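Local atomic coordinates of argonaute protein (Marinitoga piezophila, PDB entry 5I4A), a protein that uses short guide RNAs with a 5'-hydroxyl end to bind complementary single-stranded DNA or RNA targets and cleave them. Residues Ile11-Arg19 against Lys85-Lys93; Phe32-Phe42 against Phe60-Tyr70. All coordinates share one frame; numbering follows the deposited sequence.

How the interactions relate
Both contacts belong to the N-terminal domain, residues 5-103, and their centres lie about 19 Å apart. Interaction 1 sets strand 16-22, with the loop before it, against helix 84-101. Interaction 2 ties helix 29-40 to the loop between strands 51-56 and 71-72. In chain order the segments run 11-19, 32-42, 60-70, 85-93, so interaction 2 forms wholly within the sequence that interaction 1 spans. The four-stranded antiparallel sheet, of which 16-22 and 51-56 are neighbouring strands, connects them. They also meet directly, Phe-42 CE2 packing 3.6 Å from Lys-93 C. Each also has a residue beside the guide RNA, Tyr-92 and Arg-34.

Interaction 1 of 2, residues Ile11-Arg19 against Lys85-Lys93; sequences IDIPKKIKR and KLFVKTLYK. With nucleotides of chain B.
Ile-17 drives its CD1 into the helix between Phe-87 and Thr-90, 3.6 Å from Phe-87 CD1 and as close to Thr-90 CB. Its CG1 stands anti to the carbonyl carbon, and the second bend (chi2 -51°) turns CD1 to this spot; CG2 lies against Thr-90 OG1. That hydroxyl donates to Leu-86 O at 2.6 Å, while the backbone N of Thr-90 reaches the same oxygen from the opposite face of its plane. The Phe-87 ring meets the loop that leads into the strand. Pro-14 O lies at the edge of that ring, 3.6 Å from Phe-87 CE1, whereas Ile-13 CD1 and Lys-15 CD approach CZ obliquely. Strand 16-19 passes helix 85-93 at 71°, with the axes 8.3 Å apart: a helix laid across a strand of the N-terminal domain's antiparallel sheet, with no hydrogen bond joining the two segments. Farther along, Ile-11 and Leu-91 meet tip to tip, CD1 to CD2 at 3.6 Å, and Ile-13 CD1 also touches Leu-91 CD1. Lys-15, centre of an inverse gamma turn, folds back over the loop through its bend at chi2 (-26°), so that NZ donates to Ile-13 O at 3.1 Å and weakly to Ile-11 O. At the other end Arg-19 lies obliquely near Leu-86 CD2, its charge paired with Glu-54 and Glu-76. Tyr-92 turns from the strand toward the guide RNA: N7 of A11 of chain B sits 3.4 Å above the centre of its ring, and its OH donates to OP2 of that nucleotide at 3.2 Å.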
loop_
_atom_site.group_PDB
_atom_site.type_symbol
_atom_site.label_atom_id
_atom_site.label_comp_id
_atom_site.label_asym_id
_atom_site.label_seq_id
_atom_site.Cartn_x
_atom_site.Cartn_y
_atom_site.Cartn_z
ATOM N N ILE A 11 -21.332 -14.936 9.428
ATOM C CA ILE A 11 -22.096 -14.223 10.443
ATOM C C ILE A 11 -23.537 -14.708 10.385
ATOM O O ILE A 11 -24.190 -14.617 9.340
ATOM C CB ILE A 11 -22.009 -12.704 10.234
ATOM C CG1 ILE A 11 -20.598 -12.215 10.575
ATOM C CG2 ILE A 11 -23.065 -11.985 11.064
ATOM C CD1 ILE A 11 -20.208 -10.931 9.885
ATOM N N ASP A 12 -24.034 -15.226 11.505
ATOM C CA ASP A 12 -25.379 -15.792 11.601
ATOM C C ASP A 12 -26.186 -14.972 12.605
ATOM O O ASP A 12 -26.321 -15.346 13.771
ATOM C CB ASP A 12 -25.323 -17.272 11.993
ATOM C CG ASP A 12 -26.700 -17.905 12.078
ATOM O OD1 ASP A 12 -27.267 -18.237 11.016
ATOM O OD2 ASP A 12 -27.217 -18.070 13.203
ATOM N N ILE A 13 -26.715 -13.844 12.143
ATOM C CA ILE A 13 -27.604 -12.996 12.938
ATOM C C ILE A 13 -28.706 -12.473 12.031
ATOM O O ILE A 13 -28.573 -12.488 10.801
ATOM C CB ILE A 13 -26.854 -11.814 13.589
ATOM C CG1 ILE A 13 -26.342 -10.849 12.520
ATOM C CG2 ILE A 13 -25.719 -12.295 14.485
ATOM C CD1 ILE A 13 -25.831 -9.541 13.082
ATOM N N PRO A 14 -29.819 -12.020 12.610
ATOM C CA PRO A 14 -30.856 -11.380 11.791
ATOM C C PRO A 14 -30.296 -10.205 11.004
ATOM O O PRO A 14 -29.543 -9.384 11.531
ATOM C CB PRO A 14 -31.890 -10.924 12.826
ATOM C CG PRO A 14 -31.733 -11.889 13.952
ATOM C CD PRO A 14 -30.268 -12.233 14.000
ATOM N N LYS A 15 -30.671 -10.132 9.726
ATOM C CA LYS A 15 -30.215 -9.055 8.845
ATOM C C LYS A 15 -31.068 -7.803 9.056
ATOM O O LYS A 15 -31.746 -7.308 8.155
ATOM C CB LYS A 15 -30.244 -9.491 7.385
ATOM C CG LYS A 15 -29.280 -10.613 7.013
ATOM C CD LYS A 15 -28.070 -10.674 7.933
ATOM C CE LYS A 15 -27.179 -11.854 7.576
ATOM N NZ LYS A 15 -26.263 -12.235 8.689
ATOM N N LYS A 16 -31.018 -7.289 10.282
ATOM C CA LYS A 16 -31.811 -6.125 10.644
ATOM C C LYS A 16 -31.144 -5.408 11.809
ATOM O O LYS A 16 -30.426 -6.018 12.604
ATOM C CB LYS A 16 -33.246 -6.522 11.007
ATOM C CG LYS A 16 -33.334 -7.487 12.175
ATOM C CD LYS A 16 -34.773 -7.825 12.524
ATOM C CE LYS A 16 -35.367 -8.809 11.534
ATOM N NZ LYS A 16 -36.768 -9.160 11.892
ATOM N N ILE A 17 -31.398 -4.106 11.895
ATOM C CA ILE A 17 -30.865 -3.252 12.949
ATOM C C ILE A 17 -32.031 -2.700 13.753
ATOM O O ILE A 17 -33.043 -2.277 13.183
ATOM C CB ILE A 17 -30.007 -2.107 12.369
ATOM C CG1 ILE A 17 -28.805 -2.675 11.612
ATOM C CG2 ILE A 17 -29.556 -1.149 13.464
ATOM C CD1 ILE A 17 -28.000 -3.680 12.406
ATOM N N LYS A 18 -31.893 -2.716 15.075
ATOM C CA LYS A 18 -32.887 -2.158 15.981
ATOM C C LYS A 18 -32.353 -0.862 16.572
ATOM O O LYS A 18 -31.196 -0.802 17.002
ATOM C CB LYS A 18 -33.243 -3.146 17.095
ATOM C CG LYS A 18 -34.299 -2.620 18.059
ATOM C CD LYS A 18 -35.239 -3.716 18.536
ATOM C CE LYS A 18 -34.819 -4.283 19.883
ATOM N NZ LYS A 18 -35.801 -5.292 20.376
ATOM N N ARG A 19 -33.192 0.172 16.591
ATOM C CA ARG A 19 -32.833 1.462 17.167
ATOM C C ARG A 19 -33.734 1.739 18.362
ATOM O O ARG A 19 -34.954 1.871 18.209
ATOM C CB ARG A 19 -32.940 2.582 16.130
ATOM C CG ARG A 19 -32.562 3.951 16.677
ATOM C CD ARG A 19 -32.108 4.916 15.590
ATOM N NE ARG A 19 -33.041 5.001 14.472
ATOM C CZ ARG A 19 -32.698 4.837 13.199
ATOM N NH1 ARG A 19 -31.437 4.590 12.875
ATOM N NH2 ARG A 19 -33.615 4.934 12.246
ATOM N N LYS A 85 -25.098 -0.087 4.715
ATOM C CA LYS A 85 -24.014 0.531 5.469
ATOM C C LYS A 85 -24.347 0.613 6.952
ATOM O O LYS A 85 -23.466 0.437 7.802
ATOM C CB LYS A 85 -23.704 1.914 4.901
ATOM C CG LYS A 85 -23.256 1.877 3.451
ATOM C CD LYS A 85 -22.479 3.119 3.056
ATOM C CE LYS A 85 -21.448 2.783 1.989
ATOM N NZ LYS A 85 -22.041 1.988 0.874
ATOM N N LEU A 86 -25.614 0.873 7.285
ATOM C CA LEU A 86 -26.012 0.918 8.688
ATOM C C LEU A 86 -25.814 -0.435 9.358
ATOM O O LEU A 86 -25.351 -0.508 10.503
ATOM C CB LEU A 86 -27.467 1.366 8.810
ATOM C CG LEU A 86 -28.071 1.435 10.215
ATOM C CD1 LEU A 86 -27.215 2.300 11.124
ATOM C CD2 LEU A 86 -29.495 1.964 10.156
ATOM N N PHE A 87 -26.159 -1.520 8.659
ATOM C CA PHE A 87 -25.949 -2.850 9.219
ATOM C C PHE A 87 -24.469 -3.115 9.465
ATOM O O PHE A 87 -24.093 -3.640 10.520
ATOM C CB PHE A 87 -26.539 -3.910 8.286
ATOM C CG PHE A 87 -26.335 -5.322 8.764
ATOM C CD1 PHE A 87 -27.219 -5.896 9.659
ATOM C CD2 PHE A 87 -25.257 -6.073 8.320
ATOM C CE1 PHE A 87 -27.032 -7.190 10.104
ATOM C CE2 PHE A 87 -25.066 -7.369 8.761
ATOM C CZ PHE A 87 -25.953 -7.925 9.654
ATOM N N VAL A 88 -23.616 -2.751 8.506
ATOM C CA VAL A 88 -22.182 -2.991 8.643
ATOM C C VAL A 88 -21.598 -2.118 9.747
ATOM O O VAL A 88 -20.807 -2.582 10.578
ATOM C CB VAL A 88 -21.470 -2.754 7.298
ATOM C CG1 VAL A 88 -19.957 -2.817 7.471
ATOM C CG2 VAL A 88 -21.932 -3.771 6.266
ATOM N N LYS A 89 -21.973 -0.839 9.767
ATOM C CA LYS A 89 -21.517 0.056 10.825
ATOM C C LYS A 89 -21.916 -0.476 12.196
ATOM O O LYS A 89 -21.102 -0.513 13.126
ATOM C CB LYS A 89 -22.089 1.454 10.601
ATOM C CG LYS A 89 -21.955 2.388 11.789
ATOM C CD LYS A 89 -22.731 3.672 11.554
ATOM C CE LYS A 89 -22.631 4.611 12.746
ATOM N NZ LYS A 89 -23.374 5.877 12.503
ATOM N N THR A 90 -23.172 -0.910 12.329
ATOM C CA THR A 90 -23.656 -1.429 13.604
ATOM C C THR A 90 -22.908 -2.693 14.007
ATOM O O THR A 90 -22.542 -2.863 15.176
ATOM C CB THR A 90 -25.154 -1.705 13.514
ATOM O OG1 THR A 90 -25.829 -0.529 13.048
ATOM C CG2 THR A 90 -25.707 -2.099 14.874
ATOM N N LEU A 91 -22.674 -3.594 13.051
ATOM C CA LEU A 91 -21.969 -4.835 13.357
ATOM C C LEU A 91 -20.527 -4.562 13.772
ATOM O O LEU A 91 -20.004 -5.208 14.688
ATOM C CB LEU A 91 -22.022 -5.766 12.147
ATOM C CG LEU A 91 -21.604 -7.224 12.324
ATOM C CD1 LEU A 91 -22.386 -7.879 13.445
ATOM C CD2 LEU A 91 -21.816 -7.970 11.021
ATOM N N TYR A 92 -19.871 -3.604 13.110
ATOM C CA TYR A 92 -18.515 -3.219 13.495
ATOM C C TYR A 92 -18.472 -2.710 14.929
ATOM O O TYR A 92 -17.604 -3.104 15.718
ATOM C CB TYR A 92 -17.982 -2.157 12.534
ATOM C CG TYR A 92 -17.125 -2.702 11.414
ATOM C CD1 TYR A 92 -16.019 -3.498 11.682
ATOM C CD2 TYR A 92 -17.423 -2.420 10.089
ATOM C CE1 TYR A 92 -15.232 -3.996 10.658
ATOM C CE2 TYR A 92 -16.645 -2.912 9.060
ATOM C CZ TYR A 92 -15.550 -3.698 9.349
ATOM O OH TYR A 92 -14.776 -4.190 8.323
ATOM N N LYS A 93 -19.404 -1.823 15.286
ATOM C CA LYS A 93 -19.448 -1.309 16.649
ATOM C C LYS A 93 -19.773 -2.410 17.646
ATOM O O LYS A 93 -19.267 -2.397 18.775
ATOM C CB LYS A 93 -20.472 -0.178 16.751
ATOM C CG LYS A 93 -20.143 1.033 15.890
ATOM C CD LYS A 93 -21.285 2.036 15.886
ATOM C CE LYS A 93 -21.576 2.553 17.284
ATOM N NZ LYS A 93 -22.725 3.500 17.283
ATOM P P A B 11 -14.395 -1.030 6.318
ATOM O OP1 A B 11 -13.463 -1.206 7.458
ATOM O OP2 A B 11 -15.286 -2.147 5.910
ATOM O "O5'" A B 11 -15.294 0.241 6.643
ATOM C "C5'" A B 11 -16.469 0.522 5.899
ATOM C "C4'" A B 11 -17.352 1.480 6.647
ATOM O "O4'" A B 11 -17.892 0.808 7.815
ATOM C "C3'" A B 11 -16.629 2.700 7.202
ATOM O "O3'" A B 11 -16.496 3.770 6.272
ATOM C "C2'" A B 11 -17.436 3.047 8.448
ATOM O "O2'" A B 11 -18.610 3.777 8.124
ATOM C "C1'" A B 11 -17.844 1.662 8.936
ATOM N N9 A B 11 -16.865 1.112 9.890
ATOM C C8 A B 11 -15.705 0.413 9.644
ATOM N N7 A B 11 -15.061 0.063 10.733
ATOM C C5 A B 11 -15.857 0.571 11.756
ATOM C C6 A B 11 -15.749 0.551 13.157
ATOM N N6 A B 11 -14.739 -0.033 13.818
ATOM N N1 A B 11 -16.724 1.155 13.866
ATOM C C2 A B 11 -17.743 1.741 13.225
ATOM N N3 A B 11 -17.955 1.829 11.918
ATOM C C4 A B 11 -16.966 1.218 11.244
#

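Interaction 2 of 2, residues Phe32-Phe42 against Phe60-Tyr70; sequences FARNLSRVNNF and FQITPKNVFQY. With nucleotides of chain B.
Phe-32 points the edge of its ring at the face of Tyr-70, a T-shaped pair with planes at 76° and ring centroids 5.2 Å apart; its CZ comes nearest to Tyr-70 CD2. Leu-36 CD1 covers one face of the Phe-32 ring, offset toward the rim, and Gln-69 CG lies over the centre of one face of Tyr-70. A second T-shaped pair forms just past the C-terminal end of the helix, where the edge of Phe-60 meets the face of Phe-42 (planes at 83°). These pairs flank a helix-to-loop contact within the N-terminal domain: helix 29-40 is joined to the connection between strands 51-56 and 71-72, which includes the 3-10 segment 65-69. Between the aromatic pairs, Leu-36 CD2 packs 3.9 Å from Val-67 CG2 and also touches Pro-64 CD. Val-39 CG2 lies against Thr-63 O, the carbonyl oxygen of the cis peptide bond that leads into Pro-64. The polar centre is the buried amide of Asn-40, held by both its ends. Its CG stands anti to the carbonyl carbon (chi1 -73°), facing the backbone of Thr-63. ND2 donates to Thr-63 O at 2.7 Å, in the carbonyl plane on a lone pair, and also to Leu-36 O, which lies nearly in the amide plane; two acceptors thereby fix the amide's rotation. OD1 receives Thr-63 N at 2.8 Å in an almost straight bond. A water also approaches OD1, so closely that the exact distance is doubtful, and donates to Gln-61 O at 2.8 Å.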
loop_
_atom_site.group_PDB
_atom_site.type_symbol
_atom_site.label_atom_id
_atom_site.label_comp_id
_atom_site.label_asym_id
_atom_site.label_seq_id
_atom_site.Cartn_x
_atom_site.Cartn_y
_atom_site.Cartn_z
ATOM N N PHE A 32 -25.653 12.632 28.496
ATOM C CA PHE A 32 -26.312 11.349 28.729
ATOM C C PHE A 32 -25.804 10.298 27.750
ATOM O O PHE A 32 -25.467 9.174 28.142
ATOM C CB PHE A 32 -27.830 11.527 28.621
ATOM C CG PHE A 32 -28.627 10.315 29.029
ATOM C CD1 PHE A 32 -28.302 9.598 30.169
ATOM C CD2 PHE A 32 -29.729 9.915 28.287
ATOM C CE1 PHE A 32 -29.042 8.489 30.547
ATOM C CE2 PHE A 32 -30.474 8.810 28.662
ATOM C CZ PHE A 32 -30.130 8.097 29.792
ATOM N N ALA A 33 -25.712 10.661 26.469
ATOM C CA ALA A 33 -25.213 9.726 25.464
ATOM C C ALA A 33 -23.758 9.353 25.720
ATOM O O ALA A 33 -23.361 8.199 25.522
ATOM C CB ALA A 33 -25.378 10.325 24.068
ATOM N N ARG A 34 -22.945 10.316 26.166
ATOM C CA ARG A 34 -21.531 10.036 26.397
ATOM C C ARG A 34 -21.338 9.058 27.549
ATOM O O ARG A 34 -20.531 8.126 27.453
ATOM C CB ARG A 34 -20.774 11.334 26.670
ATOM C CG ARG A 34 -19.324 11.125 27.077
ATOM C CD ARG A 34 -18.370 11.471 25.947
ATOM N NE ARG A 34 -17.464 12.557 26.315
ATOM C CZ ARG A 34 -16.145 12.430 26.420
ATOM N NH1 ARG A 34 -15.564 11.264 26.168
ATOM N NH2 ARG A 34 -15.403 13.475 26.763
ATOM N N ASN A 35 -22.068 9.252 28.650
ATOM C CA ASN A 35 -21.957 8.330 29.775
ATOM C C ASN A 35 -22.467 6.944 29.404
ATOM O O ASN A 35 -21.895 5.932 29.824
ATOM C CB ASN A 35 -22.713 8.878 30.985
ATOM C CG ASN A 35 -22.201 10.236 31.426
ATOM O OD1 ASN A 35 -21.145 10.688 30.978
ATOM N ND2 ASN A 35 -22.943 10.891 32.310
ATOM N N LEU A 36 -23.540 6.876 28.612
ATOM C CA LEU A 36 -24.047 5.582 28.167
ATOM C C LEU A 36 -23.046 4.881 27.257
ATOM O O LEU A 36 -22.875 3.659 27.337
ATOM C CB LEU A 36 -25.388 5.760 27.458
ATOM C CG LEU A 36 -26.544 6.160 28.374
ATOM C CD1 LEU A 36 -27.814 6.392 27.575
ATOM C CD2 LEU A 36 -26.757 5.096 29.439
ATOM N N SER A 37 -22.377 5.640 26.385
ATOM C CA SER A 37 -21.360 5.052 25.519
ATOM C C SER A 37 -20.206 4.486 26.335
ATOM O O SER A 37 -19.708 3.391 26.048
ATOM C CB SER A 37 -20.848 6.099 24.529
ATOM O OG SER A 37 -21.914 6.765 23.875
ATOM N N ARG A 38 -19.778 5.217 27.366
ATOM C CA ARG A 38 -18.609 4.817 28.142
ATOM C C ARG A 38 -18.846 3.502 28.874
ATOM O O ARG A 38 -17.975 2.625 28.887
ATOM C CB ARG A 38 -18.251 5.925 29.133
ATOM C CG ARG A 38 -16.841 5.854 29.684
ATOM C CD ARG A 38 -16.653 6.855 30.813
ATOM N NE ARG A 38 -16.973 6.263 32.107
ATOM C CZ ARG A 38 -18.182 6.261 32.658
ATOM N NH1 ARG A 38 -19.208 6.827 32.038
ATOM N NH2 ARG A 38 -18.364 5.688 33.833
ATOM N N VAL A 39 -20.020 3.343 29.489
ATOM C CA VAL A 39 -20.274 2.157 30.301
ATOM C C VAL A 39 -20.676 0.947 29.467
ATOM O O VAL A 39 -20.570 -0.188 29.948
ATOM C CB VAL A 39 -21.355 2.443 31.357
ATOM C CG1 VAL A 39 -20.888 3.536 32.308
ATOM C CG2 VAL A 39 -22.657 2.839 30.687
ATOM N N ASN A 40 -21.136 1.147 28.234
ATOM C CA ASN A 40 -21.522 0.041 27.369
ATOM C C ASN A 40 -20.476 -0.285 26.312
ATOM O O ASN A 40 -20.667 -1.241 25.555
ATOM C CB ASN A 40 -22.861 0.343 26.684
ATOM C CG ASN A 40 -24.040 0.255 27.634
ATOM O OD1 ASN A 40 -24.634 -0.809 27.803
ATOM N ND2 ASN A 40 -24.387 1.377 28.254
ATOM N N ASN A 41 -19.384 0.480 26.245
ATOM C CA ASN A 41 -18.361 0.312 25.209
ATOM C C ASN A 41 -18.985 0.347 23.816
ATOM O O ASN A 41 -18.580 -0.382 22.910
ATOM C CB ASN A 41 -17.566 -0.981 25.416
ATOM C CG ASN A 41 -16.547 -0.866 26.530
ATOM O OD1 ASN A 41 -15.864 0.149 26.657
ATOM N ND2 ASN A 41 -16.442 -1.909 27.347
ATOM N N PHE A 42 -19.983 1.210 23.650
ATOM C CA PHE A 42 -20.786 1.233 22.431
ATOM C C PHE A 42 -21.382 2.622 22.295
ATOM O O PHE A 42 -22.120 3.063 23.181
ATOM C CB PHE A 42 -21.884 0.169 22.489
ATOM C CG PHE A 42 -22.548 -0.095 21.171
ATOM C CD1 PHE A 42 -23.451 0.810 20.639
ATOM C CD2 PHE A 42 -22.280 -1.259 20.467
ATOM C CE1 PHE A 42 -24.065 0.567 19.429
ATOM C CE2 PHE A 42 -22.894 -1.508 19.255
ATOM C CZ PHE A 42 -23.788 -0.594 18.735
ATOM N N PHE A 60 -29.149 -7.790 23.977
ATOM C CA PHE A 60 -28.203 -6.707 24.232
ATOM C C PHE A 60 -28.617 -6.067 25.554
ATOM O O PHE A 60 -29.570 -5.282 25.597
ATOM C CB PHE A 60 -28.212 -5.700 23.086
ATOM C CG PHE A 60 -27.082 -4.706 23.128
ATOM C CD1 PHE A 60 -26.991 -3.776 24.150
ATOM C CD2 PHE A 60 -26.129 -4.681 22.125
ATOM C CE1 PHE A 60 -25.960 -2.858 24.185
ATOM C CE2 PHE A 60 -25.097 -3.761 22.152
ATOM C CZ PHE A 60 -25.014 -2.848 23.187
ATOM N N GLN A 61 -27.901 -6.401 26.625
ATOM C CA GLN A 61 -28.217 -5.903 27.959
ATOM C C GLN A 61 -27.465 -4.594 28.183
ATOM O O GLN A 61 -26.233 -4.584 28.279
ATOM C CB GLN A 61 -27.857 -6.942 29.016
ATOM C CG GLN A 61 -28.568 -8.280 28.840
ATOM C CD GLN A 61 -30.024 -8.240 29.271
ATOM O OE1 GLN A 61 -30.898 -7.808 28.519
ATOM N NE2 GLN A 61 -30.290 -8.696 30.491
ATOM N N ILE A 62 -28.206 -3.494 28.274
ATOM C CA ILE A 62 -27.607 -2.170 28.408
ATOM C C ILE A 62 -27.280 -1.893 29.871
ATOM O O ILE A 62 -27.993 -2.314 30.788
ATOM C CB ILE A 62 -28.543 -1.098 27.813
ATOM C CG1 ILE A 62 -28.771 -1.369 26.325
ATOM C CG2 ILE A 62 -27.974 0.303 28.006
ATOM C CD1 ILE A 62 -29.718 -0.394 25.662
ATOM N N THR A 63 -26.178 -1.182 30.084
ATOM C CA THR A 63 -25.703 -0.785 31.405
ATOM C C THR A 63 -25.861 0.735 31.554
ATOM O O THR A 63 -25.624 1.468 30.598
ATOM C CB THR A 63 -24.218 -1.214 31.592
ATOM O OG1 THR A 63 -24.140 -2.643 31.686
ATOM C CG2 THR A 63 -23.578 -0.589 32.823
ATOM N N PRO A 64 -26.278 1.219 32.740
ATOM C CA PRO A 64 -26.619 0.475 33.960
ATOM C C PRO A 64 -27.939 -0.278 33.871
ATOM O O PRO A 64 -28.708 -0.081 32.930
ATOM C CB PRO A 64 -26.697 1.570 35.027
ATOM C CG PRO A 64 -27.046 2.798 34.277
ATOM C CD PRO A 64 -26.353 2.675 32.953
ATOM N N LYS A 65 -28.187 -1.141 34.859
ATOM C CA LYS A 65 -29.416 -1.925 34.868
ATOM C C LYS A 65 -30.645 -1.025 34.854
ATOM O O LYS A 65 -31.550 -1.206 34.035
ATOM C CB LYS A 65 -29.439 -2.849 36.084
ATOM C CG LYS A 65 -30.580 -3.855 36.074
ATOM C CD LYS A 65 -31.130 -4.057 37.473
ATOM C CE LYS A 65 -30.913 -5.473 37.960
ATOM N NZ LYS A 65 -30.617 -5.497 39.423
ATOM N N ASN A 66 -30.687 -0.029 35.745
ATOM C CA ASN A 66 -31.899 0.789 35.838
ATOM C C ASN A 66 -32.079 1.749 34.661
ATOM O O ASN A 66 -32.967 2.610 34.737
ATOM C CB ASN A 66 -31.924 1.568 37.160
ATOM C CG ASN A 66 -30.794 2.604 37.285
ATOM O OD1 ASN A 66 -30.271 3.119 36.299
ATOM N ND2 ASN A 66 -30.440 2.923 38.523
ATOM N N VAL A 67 -31.292 1.635 33.588
ATOM C CA VAL A 67 -31.447 2.533 32.451
ATOM C C VAL A 67 -32.822 2.391 31.813
ATOM O O VAL A 67 -33.246 3.276 31.063
ATOM C CB VAL A 67 -30.329 2.296 31.411
ATOM C CG1 VAL A 67 -30.610 1.049 30.582
ATOM C CG2 VAL A 67 -30.161 3.517 30.513
ATOM N N PHE A 68 -33.540 1.298 32.099
ATOM C CA PHE A 68 -34.896 1.158 31.580
ATOM C C PHE A 68 -35.816 2.265 32.077
ATOM O O PHE A 68 -36.863 2.504 31.468
ATOM C CB PHE A 68 -35.478 -0.220 31.937
ATOM C CG PHE A 68 -35.382 -0.580 33.402
ATOM C CD1 PHE A 68 -36.194 0.033 34.344
ATOM C CD2 PHE A 68 -34.507 -1.564 33.829
ATOM C CE1 PHE A 68 -36.112 -0.307 35.684
ATOM C CE2 PHE A 68 -34.420 -1.909 35.169
ATOM C CZ PHE A 68 -35.222 -1.281 36.094
ATOM N N GLN A 69 -35.443 2.954 33.162
ATOM C CA GLN A 69 -36.246 4.068 33.653
ATOM C C GLN A 69 -36.252 5.244 32.687
ATOM O O GLN A 69 -37.121 6.113 32.793
ATOM C CB GLN A 69 -35.738 4.532 35.019
ATOM C CG GLN A 69 -34.509 5.422 34.947
ATOM C CD GLN A 69 -33.961 5.774 36.313
ATOM O OE1 GLN A 69 -34.486 6.650 37.000
ATOM N NE2 GLN A 69 -32.895 5.091 36.715
ATOM N N TYR A 70 -35.302 5.293 31.756
ATOM C CA TYR A 70 -35.265 6.328 30.733
ATOM C C TYR A 70 -35.726 5.829 29.373
ATOM O O TYR A 70 -35.776 6.619 28.425
ATOM C CB TYR A 70 -33.851 6.906 30.613
ATOM C CG TYR A 70 -33.309 7.476 31.903
ATOM C CD1 TYR A 70 -33.935 8.546 32.529
ATOM C CD2 TYR A 70 -32.167 6.949 32.492
ATOM C CE1 TYR A 70 -33.443 9.070 33.706
ATOM C CE2 TYR A 70 -31.667 7.467 33.669
ATOM C CZ TYR A 70 -32.309 8.528 34.272
ATOM O OH TYR A 70 -31.814 9.048 35.445
ATOM P P U B 21 -11.679 12.093 28.871
ATOM O OP1 U B 21 -11.289 12.477 30.259
ATOM O OP2 U B 21 -13.062 11.611 28.654
ATOM O "O5'" U B 21 -11.453 13.281 27.822
ATOM C "C5'" U B 21 -10.549 14.359 28.088
ATOM C "C4'" U B 21 -9.177 13.834 28.446
ATOM O "O4'" U B 21 -8.436 13.526 27.237
ATOM C "C3'" U B 21 -8.260 14.714 29.316
ATOM O "O3'" U B 21 -7.959 14.079 30.560
ATOM C "C2'" U B 21 -6.956 14.826 28.511
ATOM O "O2'" U B 21 -5.788 14.668 29.294
ATOM C "C1'" U B 21 -7.066 13.701 27.484
ATOM N N1 U B 21 -6.357 14.023 26.232
ATOM C C2 U B 21 -5.031 13.620 26.152
ATOM O O2 U B 21 -4.458 13.005 27.011
ATOM N N3 U B 21 -4.347 13.938 25.021
ATOM C C4 U B 21 -4.851 14.630 23.955
ATOM O O4 U B 21 -4.118 14.844 22.994
ATOM C C5 U B 21 -6.219 15.040 24.081
ATOM C C6 U B 21 -6.913 14.738 25.193
HETATM O O HOH W 1 -23.814 -3.198 27.782
#